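PDB 4NHB: TRAP dicarboxylate transporter-DctP subunit from Desulfovibrio desulfuricans subsp. desulfuricans, which binds sn-glycerol-3-phosphate and, as a periplasmic solute-binding protein, probably delivers it to a TRAP-type membrane transporter. Local coordinates for residues G35-P38 with P42-I45; A80-R83 with M89-T92; S211-I216 with D275-A280; G73-Y78 with G93-A98. One frame throughout, in Å; residues are numbered along the deposited sequence.

In the fold
Contacts 1, 2 and 4 are buried, whereas contact 3 is partly exposed, on the other side of the chain's centre from contacts 2 and 4. Contacts 1 and 4 hold loops that follow strand ends and carry ligand residues; both touch the ligand and are joined by hydrogen bonds. Contacts 2 and 4 share helix 75-84, and contact 2 is nested within the loop that contact 4 closes; it packs a helix on a strand without a direct hydrogen bond between its segments. Contact 3, between a helix start and a long helix, combines apolar packing with two bridging waters, and its segment 211-216 meets contact 1 through a Lys-37 to Asp-215 salt bridge.

Contact 1 (G35-P38 with P42-I45); sequences GMKP and PETI. With G3P (sn-glycerol-3-phosphate), chain P.
Met-36 and Glu-43 meet through a nearly straight hydrogen bond: the backbone N of Met-36 lies 3.0 Å from OE1 of Glu-43, approaching almost along the C-O axis at an N-H...O angle of 173°. Glu-43 can reach this far because its CG stands anti to its backbone N (chi1 -174°) and the chain runs extended from the first turn of helix 42-57. The side chain of Lys-37 crosses that of Glu-43 at about a right angle, CG of Lys-37 lying 3.7 Å from OE1 of Glu-43. At the next residue, OG1 of Thr-44 donates to the carbonyl O of Pro-38 at 2.9 Å, coming from above the carbonyl plane. A water ties the two halves together, accepting from Lys-37 N and donating to Glu-43 OE1 and Thr-44 OG1.

Beyond this shell lies the ligand. Lys-37 bends at chi2 and sends NZ to phosphate oxygen O4P of G3P at 2.7 Å; Asp-215 and the ring of Phe-194 give the ammonium a salt bridge and a cation-pi contact. OE2 of Glu-43 holds ND1 of His-238, whose NE2 bonds to G3P. Glu-43 thus acts as a second-shell residue, probably fixing the orientation of that imidazole and favouring its positive charge.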
loop_
_atom_site.group_PDB
_atom_site.type_symbol
_atom_site.label_atom_id
_atom_site.label_comp_id
_atom_site.label_asym_id
_atom_site.label_seq_id
_atom_site.Cartn_x
_atom_site.Cartn_y
_atom_site.Cartn_z
ATOM N N GLY A 35 -2.158 -11.647 3.807
ATOM C CA GLY A 35 -1.537 -10.522 3.139
ATOM C C GLY A 35 -0.855 -10.920 1.859
ATOM O O GLY A 35 -0.969 -12.070 1.424
ATOM N N MET A 36 -0.125 -9.967 1.281
ATOM C CA MET A 36 0.296 -10.062 -0.112
ATOM C C MET A 36 1.780 -9.848 -0.242
ATOM O O MET A 36 2.301 -9.883 -1.365
ATOM C CB MET A 36 -0.452 -9.032 -0.991
ATOM C CG MET A 36 -0.153 -7.595 -0.624
ATOM S SD MET A 36 -0.965 -6.391 -1.760
ATOM C CE MET A 36 0.041 -6.607 -3.232
ATOM N N LYS A 37 2.466 -9.655 0.894
ATOM C CA LYS A 37 3.883 -9.288 0.864
ATOM C C LYS A 37 4.786 -10.322 1.550
ATOM O O LYS A 37 4.349 -11.103 2.401
ATOM C CB LYS A 37 4.136 -7.876 1.445
ATOM C CG LYS A 37 3.421 -6.725 0.754
ATOM C CD LYS A 37 3.830 -6.582 -0.738
ATOM C CE LYS A 37 3.049 -5.452 -1.420
ATOM N NZ LYS A 37 3.596 -5.116 -2.780
ATOM N N PRO A 38 6.055 -10.375 1.141
ATOM C CA PRO A 38 6.981 -11.291 1.804
ATOM C C PRO A 38 7.389 -10.833 3.233
ATOM O O PRO A 38 7.140 -9.704 3.679
ATOM C CB PRO A 38 8.172 -11.325 0.858
ATOM C CG PRO A 38 8.122 -10.041 0.205
ATOM C CD PRO A 38 6.694 -9.655 0.033
ATOM N N PRO A 42 7.317 -4.073 4.999
ATOM C CA PRO A 42 6.538 -3.394 6.045
ATOM C C PRO A 42 5.127 -3.899 6.284
ATOM O O PRO A 42 4.772 -3.920 7.461
ATOM C CB PRO A 42 6.541 -1.927 5.622
ATOM C CG PRO A 42 7.822 -1.779 4.779
ATOM C CD PRO A 42 8.023 -3.134 4.108
ATOM N N GLU A 43 4.373 -4.334 5.265
ATOM C CA GLU A 43 3.019 -4.860 5.495
ATOM C C GLU A 43 3.076 -6.053 6.452
ATOM O O GLU A 43 2.390 -6.098 7.492
ATOM C CB GLU A 43 2.351 -5.235 4.180
ATOM C CG GLU A 43 0.894 -5.658 4.353
ATOM C CD GLU A 43 0.307 -6.288 3.110
ATOM O OE1 GLU A 43 0.451 -7.519 2.869
ATOM O OE2 GLU A 43 -0.384 -5.562 2.404
ATOM N N THR A 44 3.962 -6.979 6.140
ATOM C CA THR A 44 4.091 -8.211 6.879
ATOM C C THR A 44 4.609 -8.005 8.302
ATOM O O THR A 44 4.124 -8.636 9.231
ATOM C CB THR A 44 5.009 -9.144 6.130
ATOM O OG1 THR A 44 4.533 -9.259 4.784
ATOM C CG2 THR A 44 5.025 -10.507 6.778
ATOM N N ILE A 45 5.629 -7.168 8.448
ATOM C CA ILE A 45 6.104 -6.754 9.768
ATOM C C ILE A 45 4.934 -6.190 10.598
ATOM O O ILE A 45 4.750 -6.534 11.760
ATOM C CB ILE A 45 7.177 -5.671 9.629
ATOM C CG1 ILE A 45 8.391 -6.218 8.866
ATOM C CG2 ILE A 45 7.568 -5.153 11.017
ATOM C CD1 ILE A 45 9.360 -5.131 8.387
HETATM O O1 G3P P . -1.883 -0.265 -2.415
HETATM C C1 G3P P . -1.793 -0.769 -3.715
HETATM C C2 G3P P . -0.415 -1.406 -3.937
HETATM O O2 G3P P . -0.227 -2.432 -3.001
HETATM C C3 G3P P . -0.340 -1.976 -5.363
HETATM O O1P G3P P . 0.990 -2.002 -5.771
HETATM O O4P G3P P . 1.838 -3.651 -4.194
HETATM O O2P G3P P . 0.940 -4.441 -6.440
HETATM O O3P G3P P . 3.135 -3.262 -6.327
HETATM P P G3P P . 1.764 -3.431 -5.678
HETATM O O HOH W 1 1.789 -9.660 3.751
#

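Contact 2 (A80-R83 with M89-T92)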
loop_
_atom_site.group_PDB
_atom_site.type_symbol
_atom_site.label_atom_id
_atom_site.label_comp_id
_atom_site.label_asym_id
_atom_site.label_seq_id
_atom_site.Cartn_x
_atom_site.Cartn_y
_atom_site.Cartn_z
ATOM N N ALA A 80 -12.135 -11.041 -0.660
ATOM C CA ALA A 80 -13.448 -11.683 -0.724
ATOM C C ALA A 80 -13.610 -12.625 0.438
ATOM O O ALA A 80 -14.663 -12.655 1.045
ATOM C CB ALA A 80 -13.593 -12.442 -2.041
ATOM N N ALA A 81 -12.567 -13.393 0.759
ATOM C CA ALA A 81 -12.644 -14.319 1.882
ATOM C C ALA A 81 -12.817 -13.571 3.194
ATOM O O ALA A 81 -13.442 -14.096 4.136
ATOM C CB ALA A 81 -11.414 -15.197 1.957
ATOM N N THR A 82 -12.263 -12.362 3.278
ATOM C CA THR A 82 -12.364 -11.632 4.526
ATOM C C THR A 82 -13.761 -11.029 4.609
ATOM O O THR A 82 -14.339 -10.966 5.693
ATOM C CB THR A 82 -11.291 -10.551 4.703
ATOM O OG1 THR A 82 -9.973 -11.101 4.486
ATOM C CG2 THR A 82 -11.341 -10.006 6.114
ATOM N N ARG A 83 -14.296 -10.612 3.465
ATOM C CA ARG A 83 -15.646 -10.055 3.418
ATOM C C ARG A 83 -16.621 -11.124 3.863
ATOM O O ARG A 83 -17.549 -10.856 4.607
ATOM C CB ARG A 83 -16.002 -9.550 2.027
ATOM C CG ARG A 83 -15.209 -8.304 1.659
ATOM C CD ARG A 83 -15.581 -7.796 0.295
ATOM N NE ARG A 83 -16.943 -7.223 0.277
ATOM C CZ ARG A 83 -17.631 -6.979 -0.837
ATOM N NH1 ARG A 83 -17.108 -7.270 -2.017
ATOM N NH2 ARG A 83 -18.850 -6.443 -0.778
ATOM N N MET A 89 -9.323 -11.310 9.128
ATOM C CA MET A 89 -8.596 -10.095 8.779
ATOM C C MET A 89 -7.746 -10.211 7.524
ATOM O O MET A 89 -7.422 -11.310 7.082
ATOM C CB MET A 89 -7.688 -9.723 9.938
ATOM C CG MET A 89 -8.466 -9.337 11.160
ATOM S SD MET A 89 -7.365 -8.757 12.482
ATOM C CE MET A 89 -6.726 -7.214 11.811
ATOM N N CYS A 90 -7.372 -9.069 6.959
ATOM C CA CYS A 90 -6.449 -9.065 5.817
ATOM C C CYS A 90 -5.712 -7.746 5.784
ATOM O O CYS A 90 -6.203 -6.762 6.316
ATOM C CB CYS A 90 -7.171 -9.324 4.478
ATOM S SG CYS A 90 -8.272 -8.055 3.867
ATOM N N ALA A 91 -4.504 -7.756 5.212
ATOM C CA ALA A 91 -3.730 -6.535 4.985
ATOM C C ALA A 91 -3.678 -6.281 3.486
ATOM O O ALA A 91 -3.269 -7.165 2.719
ATOM C CB ALA A 91 -2.306 -6.703 5.505
ATOM N N THR A 92 -4.096 -5.098 3.066
ATOM C CA THR A 92 -4.001 -4.744 1.663
ATOM C C THR A 92 -4.073 -3.231 1.523
ATOM O O THR A 92 -4.177 -2.506 2.547
ATOM C CB THR A 92 -5.064 -5.513 0.832
ATOM O OG1 THR A 92 -4.711 -5.480 -0.553
ATOM C CG2 THR A 92 -6.456 -4.919 0.975
#
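Thr-82 of helix 75-84 comes closest to the first residue of strand 89-92, its CA 5.9 Å from CA of Met-89. The helix belongs to a beta-alpha-beta crossover: it joins strand 63-67 to strand 89-92, which lie parallel to each other on the two sides of strand 30-34, the arrangement expected of a periplasmic binding protein core.

A single threonine carries the helix side of the contact, and its two branches do different work. The hydroxyl OG1 lies beside Cys-90, 3.3 Å from CB and 3.5 Å from SG. It makes no hydrogen bond to the strand; its partner is the carbonyl O of Tyr-78, one turn earlier in the same helix, so the hydroxyl spends its polarity internally and presents itself to the strand as a packing surface. Its rotation suits both tasks, since OG1 sits anti to the carbonyl carbon and beside the backbone N (chi1 -52°). Cys-90 points its CB toward the helix and also packs against Tyr-78. Its neighbour Met-89 directs its side chain to the reverse side of the strand, where it meets Phe-50 of helix 42-57 and Leu-240 of strand 235-243. Helices therefore cover the sheet here on both faces. Met-89 still takes part through its main chain: CG2 of Thr-82 rests 3.8 Å from its CA.

Contact 3 (S211-I216 with D275-A280)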
loop_
_atom_site.group_PDB
_atom_site.type_symbol
_atom_site.label_atom_id
_atom_site.label_comp_id
_atom_site.label_asym_id
_atom_site.label_seq_id
_atom_site.Cartn_x
_atom_site.Cartn_y
_atom_site.Cartn_z
ATOM N N SER A 211 7.984 0.549 -7.800
ATOM C CA SER A 211 7.629 -0.057 -6.516
ATOM C C SER A 211 8.261 0.716 -5.389
ATOM O O SER A 211 9.246 1.432 -5.583
ATOM C CB SER A 211 8.124 -1.485 -6.444
ATOM O OG SER A 211 7.312 -2.383 -7.185
ATOM N N PRO A 212 7.714 0.550 -4.168
ATOM C CA PRO A 212 8.474 1.017 -3.008
ATOM C C PRO A 212 9.844 0.322 -2.926
ATOM O O PRO A 212 9.986 -0.822 -3.401
ATOM C CB PRO A 212 7.604 0.572 -1.812
ATOM C CG PRO A 212 6.228 0.417 -2.359
ATOM C CD PRO A 212 6.420 -0.058 -3.799
ATOM N N LEU A 213 10.820 0.965 -2.298
ATOM C CA LEU A 213 12.133 0.354 -2.174
ATOM C C LEU A 213 12.082 -0.929 -1.393
ATOM O O LEU A 213 12.847 -1.844 -1.678
ATOM C CB LEU A 213 13.131 1.309 -1.523
ATOM C CG LEU A 213 13.615 2.427 -2.468
ATOM C CD1 LEU A 213 14.067 3.667 -1.716
ATOM C CD2 LEU A 213 14.725 1.932 -3.383
ATOM N N ALA A 214 11.165 -1.034 -0.443
ATOM C CA ALA A 214 11.054 -2.255 0.329
ATOM C C ALA A 214 10.814 -3.454 -0.602
ATOM O O ALA A 214 11.357 -4.531 -0.404
ATOM C CB ALA A 214 9.911 -2.145 1.376
ATOM N N ASP A 215 10.009 -3.243 -1.630
ATOM C CA ASP A 215 9.655 -4.317 -2.555
ATOM C C ASP A 215 10.782 -4.547 -3.554
ATOM O O ASP A 215 11.140 -5.697 -3.867
ATOM C CB ASP A 215 8.321 -3.984 -3.252
ATOM C CG ASP A 215 7.113 -4.154 -2.344
ATOM O OD1 ASP A 215 7.293 -4.728 -1.241
ATOM O OD2 ASP A 215 5.979 -3.708 -2.754
ATOM N N ILE A 216 11.398 -3.462 -4.014
ATOM C CA ILE A 216 12.505 -3.592 -4.942
ATOM C C ILE A 216 13.646 -4.386 -4.323
ATOM O O ILE A 216 14.218 -5.239 -4.988
ATOM C CB ILE A 216 13.017 -2.222 -5.386
ATOM C CG1 ILE A 216 11.999 -1.566 -6.298
ATOM C CG2 ILE A 216 14.371 -2.347 -6.046
ATOM C CD1 ILE A 216 12.199 -0.065 -6.432
ATOM N N ASP A 275 13.967 5.017 7.607
ATOM C CA ASP A 275 15.295 4.443 7.875
ATOM C C ASP A 275 15.583 3.338 6.895
ATOM O O ASP A 275 16.702 3.174 6.431
ATOM C CB ASP A 275 15.370 3.853 9.271
ATOM C CG ASP A 275 15.427 4.923 10.356
ATOM O OD1 ASP A 275 15.859 6.062 10.056
ATOM O OD2 ASP A 275 15.026 4.617 11.499
ATOM N N GLY A 276 14.559 2.543 6.611
ATOM C CA GLY A 276 14.725 1.412 5.712
ATOM C C GLY A 276 14.998 1.822 4.278
ATOM O O GLY A 276 15.758 1.177 3.564
ATOM N N ASP A 277 14.373 2.901 3.846
ATOM C CA ASP A 277 14.601 3.385 2.482
ATOM C C ASP A 277 16.030 3.899 2.321
ATOM O O ASP A 277 16.594 3.787 1.249
ATOM C CB ASP A 277 13.597 4.481 2.126
ATOM C CG ASP A 277 12.292 3.934 1.606
ATOM O OD1 ASP A 277 12.023 2.719 1.719
ATOM O OD2 ASP A 277 11.498 4.712 1.076
ATOM N N GLU A 278 16.622 4.447 3.389
ATOM C CA GLU A 278 18.019 4.900 3.354
ATOM C C GLU A 278 18.931 3.707 3.133
ATOM O O GLU A 278 19.816 3.736 2.278
ATOM C CB GLU A 278 18.440 5.602 4.658
ATOM C CG GLU A 278 17.636 6.891 5.008
ATOM C CD GLU A 278 17.946 7.436 6.428
ATOM O OE1 GLU A 278 18.691 6.782 7.181
ATOM O OE2 GLU A 278 17.468 8.534 6.782
ATOM N N LYS A 279 18.682 2.646 3.892
ATOM C CA LYS A 279 19.508 1.456 3.813
ATOM C C LYS A 279 19.313 0.793 2.466
ATOM O O LYS A 279 20.286 0.281 1.896
ATOM C CB LYS A 279 19.187 0.465 4.937
ATOM C CG LYS A 279 19.306 1.009 6.354
ATOM C CD LYS A 279 19.316 -0.103 7.383
ATOM C CE LYS A 279 19.558 0.430 8.794
ATOM N NZ LYS A 279 20.784 1.296 8.909
ATOM N N ALA A 280 18.069 0.801 1.963
ATOM C CA ALA A 280 17.736 0.263 0.629
ATOM C C ALA A 280 18.461 0.994 -0.475
ATOM O O ALA A 280 18.916 0.403 -1.447
ATOM C CB ALA A 280 16.240 0.333 0.362
HETATM O O HOH W 2 10.470 3.642 -1.398
HETATM O O HOH W 3 9.804 1.406 0.667
#
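Leu-213 and Asp-277 are brought together by similar first torsions: in each, CG stands anti to the carbonyl carbon and beside the backbone N, with chi1 -75° for the leucine and -85° for the aspartate. The leucine thereby sets CD1 over the flat side of the carboxylate, 3.8 Å from CG of Asp-277, while its CB lies 3.7 Å from OD1 on the same side. One turn further along the long helix, CB of Ala-280 meets CB of Leu-213 at 3.8 Å, so the base of the leucine touches both this methyl group and OD1 of Asp-277, and its CD1 tip lies over the carboxylate. Leu-213 also packs on Lys-281 and Ile-284 of that helix and on His-152 of strand 146-155.

Segment 275-280 is part of helix 252-286, the long helix that is a hallmark of TRAP binding proteins and in this family runs along both lobes. Segment 211-216 is the turn from strand 208-212 into helix 213-218. Pro-212 occupies the N-cap position, its carbonyl O accepting from the backbone N atoms of both Asp-215 and Ile-216.

The first two amides of the short helix, Leu-213 N and Ala-214 N, each meet a water on the side of Asp-277, where the positive end of the helix dipole would probably favour a charged aspartate. Leu-213 N donates to one water at 2.8 Å, which is also hydrogen-bonded to OD2 of Asp-277; Ala-214 N donates to a second at 3.0 Å, which is bonded to OD1 of Asp-277 at 2.8 Å.

Contact 4 (G73-Y78 with G93-A98). With G3P (sn-glycerol-3-phosphate), chain P.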
loop_
_atom_site.group_PDB
_atom_site.type_symbol
_atom_site.label_atom_id
_atom_site.label_comp_id
_atom_site.label_asym_id
_atom_site.label_seq_id
_atom_site.Cartn_x
_atom_site.Cartn_y
_atom_site.Cartn_z
ATOM N N GLY A 73 -4.043 -16.949 -1.138
ATOM C CA GLY A 73 -4.532 -16.296 -2.345
ATOM C C GLY A 73 -4.043 -14.857 -2.554
ATOM O O GLY A 73 -3.472 -14.209 -1.666
ATOM N N LYS A 74 -4.270 -14.351 -3.752
ATOM C CA LYS A 74 -3.911 -12.986 -4.078
ATOM C C LYS A 74 -5.038 -12.050 -3.599
ATOM O O LYS A 74 -6.042 -12.530 -3.089
ATOM C CB LYS A 74 -3.710 -12.838 -5.579
ATOM C CG LYS A 74 -2.583 -13.682 -6.157
ATOM C CD LYS A 74 -2.270 -13.262 -7.590
ATOM C CE LYS A 74 -1.512 -14.351 -8.368
ATOM N NZ LYS A 74 -2.329 -15.593 -8.564
ATOM N N GLU A 75 -4.864 -10.738 -3.757
ATOM C CA GLU A 75 -5.724 -9.767 -3.057
ATOM C C GLU A 75 -7.212 -10.000 -3.325
ATOM O O GLU A 75 -8.016 -10.011 -2.410
ATOM C CB GLU A 75 -5.373 -8.341 -3.459
ATOM C CG GLU A 75 -3.908 -7.933 -3.179
ATOM C CD GLU A 75 -3.035 -8.032 -4.414
ATOM O OE1 GLU A 75 -2.828 -9.147 -4.899
ATOM O OE2 GLU A 75 -2.550 -7.000 -4.917
ATOM N N ASP A 76 -7.581 -10.180 -4.588
ATOM C CA ASP A 76 -9.002 -10.324 -4.874
ATOM C C ASP A 76 -9.579 -11.466 -4.055
ATOM O O ASP A 76 -10.610 -11.301 -3.403
ATOM C CB ASP A 76 -9.254 -10.545 -6.360
ATOM C CG ASP A 76 -9.178 -9.277 -7.137
ATOM O OD1 ASP A 76 -8.887 -8.220 -6.525
ATOM O OD2 ASP A 76 -9.398 -9.345 -8.363
ATOM N N ALA A 77 -8.902 -12.615 -4.049
ATOM C CA ALA A 77 -9.418 -13.751 -3.286
ATOM C C ALA A 77 -9.449 -13.535 -1.790
ATOM O O ALA A 77 -10.435 -13.858 -1.151
ATOM C CB ALA A 77 -8.638 -15.003 -3.582
ATOM N N TYR A 78 -8.376 -13.006 -1.209
ATOM C CA TYR A 78 -8.376 -12.946 0.244
ATOM C C TYR A 78 -9.260 -11.782 0.717
ATOM O O TYR A 78 -9.799 -11.873 1.803
ATOM C CB TYR A 78 -6.959 -12.970 0.876
ATOM C CG TYR A 78 -6.067 -11.739 0.711
ATOM C CD1 TYR A 78 -6.416 -10.509 1.255
ATOM C CD2 TYR A 78 -4.869 -11.836 0.040
ATOM C CE1 TYR A 78 -5.598 -9.409 1.120
ATOM C CE2 TYR A 78 -4.006 -10.753 -0.081
ATOM C CZ TYR A 78 -4.355 -9.546 0.471
ATOM O OH TYR A 78 -3.470 -8.472 0.343
ATOM N N GLY A 93 -4.002 -2.755 0.280
ATOM C CA GLY A 93 -4.031 -1.349 -0.011
ATOM C C GLY A 93 -5.210 -0.883 -0.870
ATOM O O GLY A 93 -6.377 -1.198 -0.599
ATOM N N THR A 94 -4.908 -0.097 -1.901
ATOM C CA THR A 94 -5.975 0.532 -2.680
ATOM C C THR A 94 -6.698 -0.448 -3.624
ATOM O O THR A 94 -7.522 -0.032 -4.480
ATOM C CB THR A 94 -5.445 1.708 -3.490
ATOM O OG1 THR A 94 -4.336 1.246 -4.272
ATOM C CG2 THR A 94 -5.021 2.888 -2.568
ATOM N N GLN A 95 -6.374 -1.736 -3.487
ATOM C CA GLN A 95 -7.159 -2.816 -4.075
ATOM C C GLN A 95 -8.634 -2.672 -3.658
ATOM O O GLN A 95 -9.554 -3.005 -4.394
ATOM C CB GLN A 95 -6.614 -4.174 -3.627
ATOM C CG GLN A 95 -5.202 -4.577 -4.193
ATOM C CD GLN A 95 -4.025 -3.944 -3.420
ATOM O OE1 GLN A 95 -4.194 -2.992 -2.641
ATOM N NE2 GLN A 95 -2.842 -4.479 -3.633
ATOM N N THR A 96 -8.855 -2.161 -2.456
ATOM C CA THR A 96 -10.213 -2.031 -1.946
ATOM C C THR A 96 -10.940 -0.876 -2.587
ATOM O O THR A 96 -12.132 -0.660 -2.316
ATOM C CB THR A 96 -10.225 -1.835 -0.412
ATOM O OG1 THR A 96 -9.492 -0.654 -0.116
ATOM C CG2 THR A 96 -9.574 -3.012 0.308
ATOM N N SER A 97 -10.251 -0.124 -3.449
ATOM C CA SER A 97 -10.935 0.830 -4.312
ATOM C C SER A 97 -11.979 0.161 -5.213
ATOM O O SER A 97 -12.836 0.846 -5.738
ATOM C CB SER A 97 -9.945 1.655 -5.154
ATOM O OG SER A 97 -9.282 0.880 -6.135
ATOM N N ALA A 98 -11.928 -1.162 -5.364
ATOM C CA ALA A 98 -12.911 -1.891 -6.172
ATOM C C ALA A 98 -14.278 -1.841 -5.539
ATOM O O ALA A 98 -15.302 -1.964 -6.228
ATOM C CB ALA A 98 -12.506 -3.377 -6.340
HETATM O O1 G3P P . -1.883 -0.265 -2.415
HETATM C C1 G3P P . -1.793 -0.769 -3.715
HETATM C C2 G3P P . -0.415 -1.406 -3.937
HETATM O O2 G3P P . -0.227 -2.432 -3.001
HETATM C C3 G3P P . -0.340 -1.976 -5.363
HETATM O O1P G3P P . 0.990 -2.002 -5.771
HETATM O O4P G3P P . 1.838 -3.651 -4.194
HETATM O O2P G3P P . 0.940 -4.441 -6.440
HETATM O O3P G3P P . 3.135 -3.262 -6.327
HETATM P P G3P P . 1.764 -3.431 -5.678
#
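NE2 of Gln-95 donates a hydrogen bond to OE2 of Glu-75 at 2.8 Å, with an N-H...O angle of 161°, the one direct bond between the two segments. The oxygen uses its anti lone pair, and it lies close to the plane of the amide, although carboxylate and amide planes are turned 68° apart. The other end of the amide is held more loosely, OE1 of Gln-95 accepting a weak bond from Gly-93 N at 2.9 Å. The carboxylate acceptor at NE2 and the weak N-H donor at OE1 both favour the modelled orientation of the amide.

The aliphatic parts of the two side chains lie alongside. In both residues chi1 sets CG anti to the carbonyl carbon, which brings CG of Glu-75 within 3.7 Å of CG of Gln-95, and the bends at chi2 then turn the polar ends toward each other.

Ligand contacts follow from the same loop. NE2 of Gln-95 also reaches O2 of G3P in a weak bond of 3.4 Å, whereas Thr-94 N donates to O1 at 3.1 Å. Gly-93, having no side chain, lets its CA approach O1 to 3.4 Å.

Within the 3-10 segment 94-98, OG and N of Ser-97 both donate to the carbonyl O of Thr-94, OG at 2.6 Å and nearly in line with the C=O.

Around the site, Met-36 wedges between Glu-75, Tyr-78 and Gln-95; Tyr-78 OH makes a weak bond to Ala-91 O of strand 89-92, and Thr-94 packs against helix 176-184, so the loop lies between helix 75-84 and helix 176-184.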